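Replicative DNA helicase (Helicobacter pylori, PDB 3GXV) probably unwinds duplex DNA at the replication fork as a hexameric, ATP-driven motor, and interacts with primase through its N-terminal domain. Local coordinates at residues E14-S19 / E95-E100; G46-I51 / A84-S89. All coordinates share one frame; numbering follows the deposited sequence.

Interaction 1 of 2, residues E14-S19 / E95-E100; sequences ERIVLS and EAYVEE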
loop_
_atom_site.group_PDB
_atom_site.type_symbol
_atom_site.label_atom_id
_atom_site.label_comp_id
_atom_site.label_asym_id
_atom_site.label_seq_id
_atom_site.Cartn_x
_atom_site.Cartn_y
_atom_site.Cartn_z
ATOM N N GLU B 14 11.204 15.408 -5.061
ATOM C CA GLU B 14 10.510 14.332 -5.750
ATOM C C GLU B 14 10.398 13.099 -4.877
ATOM O O GLU B 14 9.405 12.382 -4.941
ATOM C CB GLU B 14 11.226 13.978 -7.056
ATOM C CG GLU B 14 11.321 15.152 -8.024
ATOM C CD GLU B 14 11.854 14.779 -9.394
ATOM O OE1 GLU B 14 12.675 13.830 -9.517
ATOM O OE2 GLU B 14 11.462 15.465 -10.356
ATOM N N ARG B 15 11.420 12.852 -4.070
ATOM C CA ARG B 15 11.417 11.705 -3.180
ATOM C C ARG B 15 10.402 11.933 -2.073
ATOM O O ARG B 15 9.592 11.055 -1.767
ATOM C CB ARG B 15 12.797 11.499 -2.544
ATOM C CG ARG B 15 13.881 11.061 -3.508
ATOM C CD ARG B 15 15.126 10.581 -2.765
ATOM N NE ARG B 15 15.869 11.665 -2.128
ATOM C CZ ARG B 15 16.999 12.188 -2.599
ATOM N NH1 ARG B 15 17.539 11.736 -3.720
ATOM N NH2 ARG B 15 17.595 13.162 -1.943
ATOM N N ILE B 16 10.455 13.114 -1.463
ATOM C CA ILE B 16 9.542 13.418 -0.374
ATOM C C ILE B 16 8.095 13.252 -0.832
ATOM O O ILE B 16 7.244 12.840 -0.070
ATOM C CB ILE B 16 9.751 14.846 0.154
ATOM C CG1 ILE B 16 11.162 14.985 0.741
ATOM C CG2 ILE B 16 8.690 15.153 1.206
ATOM C CD1 ILE B 16 11.556 16.415 1.118
ATOM N N VAL B 17 7.837 13.567 -2.095
ATOM C CA VAL B 17 6.505 13.449 -2.659
ATOM C C VAL B 17 6.123 11.986 -2.823
ATOM O O VAL B 17 4.996 11.600 -2.508
ATOM C CB VAL B 17 6.432 14.145 -4.028
ATOM C CG1 VAL B 17 5.064 13.920 -4.668
ATOM C CG2 VAL B 17 6.676 15.629 -3.858
ATOM N N LEU B 18 7.076 11.188 -3.318
ATOM C CA LEU B 18 6.878 9.755 -3.549
ATOM C C LEU B 18 6.793 9.033 -2.206
ATOM O O LEU B 18 6.034 8.076 -2.046
ATOM C CB LEU B 18 8.033 9.174 -4.385
ATOM C CG LEU B 18 8.198 9.558 -5.870
ATOM C CD1 LEU B 18 9.444 8.876 -6.434
ATOM C CD2 LEU B 18 6.983 9.133 -6.667
ATOM N N SER B 19 7.594 9.494 -1.251
ATOM C CA SER B 19 7.589 8.931 0.090
ATOM C C SER B 19 6.237 9.239 0.717
ATOM O O SER B 19 5.710 8.432 1.473
ATOM C CB SER B 19 8.693 9.548 0.946
ATOM O OG SER B 19 8.484 9.240 2.311
ATOM N N GLU B 95 1.545 19.536 -1.755
ATOM C CA GLU B 95 0.989 20.297 -2.870
ATOM C C GLU B 95 2.025 21.158 -3.588
ATOM O O GLU B 95 2.374 20.891 -4.734
ATOM C CB GLU B 95 -0.158 21.190 -2.382
ATOM C CG GLU B 95 -0.755 22.080 -3.460
ATOM C CD GLU B 95 -1.743 23.086 -2.907
ATOM O OE1 GLU B 95 -2.230 23.935 -3.685
ATOM O OE2 GLU B 95 -2.036 23.029 -1.694
ATOM N N ALA B 96 2.514 22.194 -2.917
ATOM C CA ALA B 96 3.500 23.084 -3.531
ATOM C C ALA B 96 4.588 22.293 -4.250
ATOM O O ALA B 96 4.939 22.610 -5.392
ATOM C CB ALA B 96 4.119 23.976 -2.483
ATOM N N TYR B 97 5.113 21.276 -3.571
ATOM C CA TYR B 97 6.149 20.411 -4.114
ATOM C C TYR B 97 5.724 19.848 -5.480
ATOM O O TYR B 97 6.461 19.938 -6.463
ATOM C CB TYR B 97 6.414 19.253 -3.143
ATOM C CG TYR B 97 7.371 19.538 -2.002
ATOM C CD1 TYR B 97 7.683 20.842 -1.613
ATOM C CD2 TYR B 97 7.986 18.487 -1.323
ATOM C CE1 TYR B 97 8.598 21.086 -0.579
ATOM C CE2 TYR B 97 8.892 18.716 -0.292
ATOM C CZ TYR B 97 9.198 20.013 0.071
ATOM O OH TYR B 97 10.119 20.220 1.066
ATOM N N VAL B 98 4.534 19.260 -5.531
ATOM C CA VAL B 98 4.020 18.688 -6.764
ATOM C C VAL B 98 3.984 19.719 -7.880
ATOM O O VAL B 98 4.389 19.420 -8.999
ATOM C CB VAL B 98 2.618 18.094 -6.543
ATOM C CG1 VAL B 98 2.021 17.630 -7.855
ATOM C CG2 VAL B 98 2.720 16.925 -5.598
ATOM N N GLU B 99 3.505 20.927 -7.572
ATOM C CA GLU B 99 3.445 22.013 -8.550
ATOM C C GLU B 99 4.859 22.498 -8.883
ATOM O O GLU B 99 5.099 23.051 -9.961
ATOM C CB GLU B 99 2.627 23.200 -8.024
ATOM C CG GLU B 99 2.477 24.314 -9.061
ATOM C CD GLU B 99 2.011 25.647 -8.483
ATOM O OE1 GLU B 99 1.849 26.605 -9.272
ATOM O OE2 GLU B 99 1.815 25.745 -7.254
ATOM N N GLU B 100 5.788 22.308 -7.952
ATOM C CA GLU B 100 7.166 22.714 -8.183
ATOM C C GLU B 100 7.766 21.713 -9.161
ATOM O O GLU B 100 8.458 22.083 -10.117
ATOM C CB GLU B 100 7.957 22.712 -6.870
ATOM C CG GLU B 100 9.326 23.360 -6.993
ATOM C CD GLU B 100 10.013 23.563 -5.656
ATOM O OE1 GLU B 100 9.327 23.894 -4.664
ATOM O OE2 GLU B 100 11.249 23.406 -5.607
#
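Val17 and Val98 mark the closest backbone approach of two helices, with their CA atoms 7.1 Å apart. The axes of 14-19 and 95-100 come within 9.7 Å and run at 127°, nearer antiparallel than parallel. Side chains fill the interval. The Tyr97 ring, partly exposed, turns an edge to helix 3-23: Ile16 CD1 lies 3.8 Å from Tyr97 CE2, and Ile16 CG2 reaches the same ring carbon at 3.9 Å, so both branches of the isoleucine clasp one corner of the ring. Val17 works at the root of the tyrosine, where its CG2 sits 3.7 Å from Tyr97 CB. Its other methyl, CG1, held anti to the backbone N (chi1 175°), meets Val98 CG2 at 3.9 Å, the two valines crossing at about a right angle. Outside the two segments Val98 packs on Leu35, Ile16 on Ile91, and Tyr97 on Ile13, one turn earlier in helix 3-23. The interface thus joins the first helix of this DnaB N-terminal domain to the first turns of the long C-terminal helix 95-119. Being wholly apolar between the two segments, it relies on shape and burial of carbon surface, with no directional bond to fix its register.

Interaction 2 of 2, residues G46-I51 / A84-S89; sequences GLFFEI and AIFAAS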
loop_
_atom_site.group_PDB
_atom_site.type_symbol
_atom_site.label_atom_id
_atom_site.label_comp_id
_atom_site.label_asym_id
_atom_site.label_seq_id
_atom_site.Cartn_x
_atom_site.Cartn_y
_atom_site.Cartn_z
ATOM N N GLY B 46 10.608 8.756 -11.628
ATOM C CA GLY B 46 9.489 8.664 -12.546
ATOM C C GLY B 46 9.129 7.193 -12.692
ATOM O O GLY B 46 7.954 6.816 -12.667
ATOM N N LEU B 47 10.142 6.348 -12.848
ATOM C CA LEU B 47 9.918 4.915 -12.988
ATOM C C LEU B 47 9.128 4.417 -11.774
ATOM O O LEU B 47 8.209 3.590 -11.908
ATOM C CB LEU B 47 11.259 4.172 -13.107
ATOM C CG LEU B 47 11.264 2.642 -13.289
ATOM C CD1 LEU B 47 10.118 2.211 -14.195
ATOM C CD2 LEU B 47 12.609 2.199 -13.878
ATOM N N PHE B 48 9.496 4.928 -10.597
ATOM C CA PHE B 48 8.824 4.578 -9.348
ATOM C C PHE B 48 7.365 5.033 -9.439
ATOM O O PHE B 48 6.456 4.246 -9.196
ATOM C CB PHE B 48 9.489 5.279 -8.162
ATOM C CG PHE B 48 8.957 4.848 -6.823
ATOM C CD1 PHE B 48 9.528 3.782 -6.154
ATOM C CD2 PHE B 48 7.899 5.528 -6.220
ATOM C CE1 PHE B 48 9.054 3.392 -4.896
ATOM C CE2 PHE B 48 7.419 5.149 -4.968
ATOM C CZ PHE B 48 8.000 4.082 -4.303
ATOM N N PHE B 49 7.150 6.298 -9.795
ATOM C CA PHE B 49 5.795 6.832 -9.928
ATOM C C PHE B 49 4.962 5.942 -10.861
ATOM O O PHE B 49 3.764 5.737 -10.661
ATOM C CB PHE B 49 5.837 8.261 -10.489
ATOM C CG PHE B 49 4.528 9.002 -10.368
ATOM C CD1 PHE B 49 3.912 9.151 -9.123
ATOM C CD2 PHE B 49 3.890 9.511 -11.497
ATOM C CE1 PHE B 49 2.685 9.791 -9.010
ATOM C CE2 PHE B 49 2.655 10.156 -11.391
ATOM C CZ PHE B 49 2.055 10.292 -10.151
ATOM N N GLU B 50 5.628 5.413 -11.879
ATOM C CA GLU B 50 5.009 4.566 -12.883
ATOM C C GLU B 50 4.505 3.265 -12.270
ATOM O O GLU B 50 3.339 2.902 -12.428
ATOM C CB GLU B 50 6.046 4.270 -13.961
ATOM C CG GLU B 50 5.533 3.841 -15.326
ATOM C CD GLU B 50 6.694 3.523 -16.253
ATOM O OE1 GLU B 50 7.267 2.421 -16.123
ATOM O OE2 GLU B 50 7.061 4.386 -17.084
ATOM N N ILE B 51 5.393 2.561 -11.570
ATOM C CA ILE B 51 5.024 1.301 -10.939
ATOM C C ILE B 51 3.923 1.538 -9.910
ATOM O O ILE B 51 3.042 0.693 -9.723
ATOM C CB ILE B 51 6.239 0.637 -10.251
ATOM C CG1 ILE B 51 7.292 0.249 -11.298
ATOM C CG2 ILE B 51 5.787 -0.599 -9.492
ATOM C CD1 ILE B 51 8.678 -0.042 -10.714
ATOM N N ALA B 84 16.419 5.735 -0.907
ATOM C CA ALA B 84 16.391 7.192 -0.940
ATOM C C ALA B 84 14.939 7.632 -0.822
ATOM O O ALA B 84 14.591 8.504 -0.020
ATOM C CB ALA B 84 16.987 7.702 -2.253
ATOM N N ILE B 85 14.089 7.007 -1.624
ATOM C CA ILE B 85 12.677 7.327 -1.625
ATOM C C ILE B 85 11.970 6.898 -0.340
ATOM O O ILE B 85 11.248 7.699 0.262
ATOM C CB ILE B 85 12.003 6.697 -2.853
ATOM C CG1 ILE B 85 12.598 7.327 -4.120
ATOM C CG2 ILE B 85 10.496 6.897 -2.790
ATOM C CD1 ILE B 85 12.453 6.503 -5.395
ATOM N N PHE B 86 12.192 5.661 0.096
ATOM C CA PHE B 86 11.550 5.158 1.314
ATOM C C PHE B 86 11.994 5.823 2.614
ATOM O O PHE B 86 11.223 5.892 3.570
ATOM C CB PHE B 86 11.742 3.636 1.431
ATOM C CG PHE B 86 10.979 2.844 0.395
ATOM C CD1 PHE B 86 9.597 2.832 0.397
ATOM C CD2 PHE B 86 11.650 2.146 -0.597
ATOM C CE1 PHE B 86 8.886 2.134 -0.576
ATOM C CE2 PHE B 86 10.955 1.443 -1.580
ATOM C CZ PHE B 86 9.567 1.438 -1.572
ATOM N N ALA B 87 13.227 6.321 2.651
ATOM C CA ALA B 87 13.748 6.954 3.860
ATOM C C ALA B 87 13.412 8.440 3.980
ATOM O O ALA B 87 13.374 8.977 5.080
ATOM C CB ALA B 87 15.254 6.753 3.949
ATOM N N ALA B 88 13.168 9.101 2.855
ATOM C CA ALA B 88 12.828 10.517 2.869
ATOM C C ALA B 88 11.597 10.725 3.740
ATOM O O ALA B 88 10.734 9.855 3.818
ATOM C CB ALA B 88 12.567 11.009 1.457
ATOM N N SER B 89 11.512 11.878 4.393
ATOM C CA SER B 89 10.398 12.179 5.285
ATOM C C SER B 89 9.117 12.645 4.628
ATOM O O SER B 89 9.089 13.641 3.915
ATOM C CB SER B 89 10.831 13.226 6.308
ATOM O OG SER B 89 12.014 12.823 6.976
#
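The Phe48 ring carries Ile85 on one face and meets Phe86 at its edge, a small aromatic-aliphatic cluster in the all-helical N-terminal domain of a DnaB-type helicase. Ile85 CG2 stands over the face, 4.2 Å from the ring centroid and 16° off the ring normal, a CH-pi contact. Ile85 CD1 lies 4.1 Å from Phe48 CG, near the root of the ring, so the two ends of the branched side chain span it from base to far rim. At that rim, Phe48 directs its edge toward the face of Phe86 in an offset edge-to-face pair, with centroids 5.8 Å apart and planes at 75°. Phe48 CG is anti to the backbone N (chi1 -173°), which carries the ring from helix 43-57 across to helix 79-87. Phe86 CG lies anti to its own carbonyl carbon, and the CZ end of its ring makes the contact. Another helix completes the cluster: Ile67 of helix 64-69 touches both phenylalanines. Ala87, which follows Phe86, packs on an acidic side chain of a bound peptide. The closest atoms of the aromatic pair are Phe48 CE1 and Phe86 CZ, 3.9 Å apart.

In the fold
Both contacts are buried and apolar, their centres 11 Å apart, and helix 3-23 ties them together. One flank of 14-19 supplies Ile16 and Val17 to interaction 1; Leu18, on another, packs on Phe48 and Ile85 of interaction 2. The pairing of 46-51 with 84-89 falls between the two segments of interaction 1 in sequence, and helices 79-87 and 95-119 are consecutive. Aliphatic methyls against the edge of Tyr97 characterise interaction 1, whereas interaction 2 centres on buried Phe48; each contact has one partly exposed aromatic, Tyr97 and Phe86. A polar link joins them: Ser19 OG and Ala88 O, 2.8 Å apart, probably form a hydrogen bond just past helix 79-87.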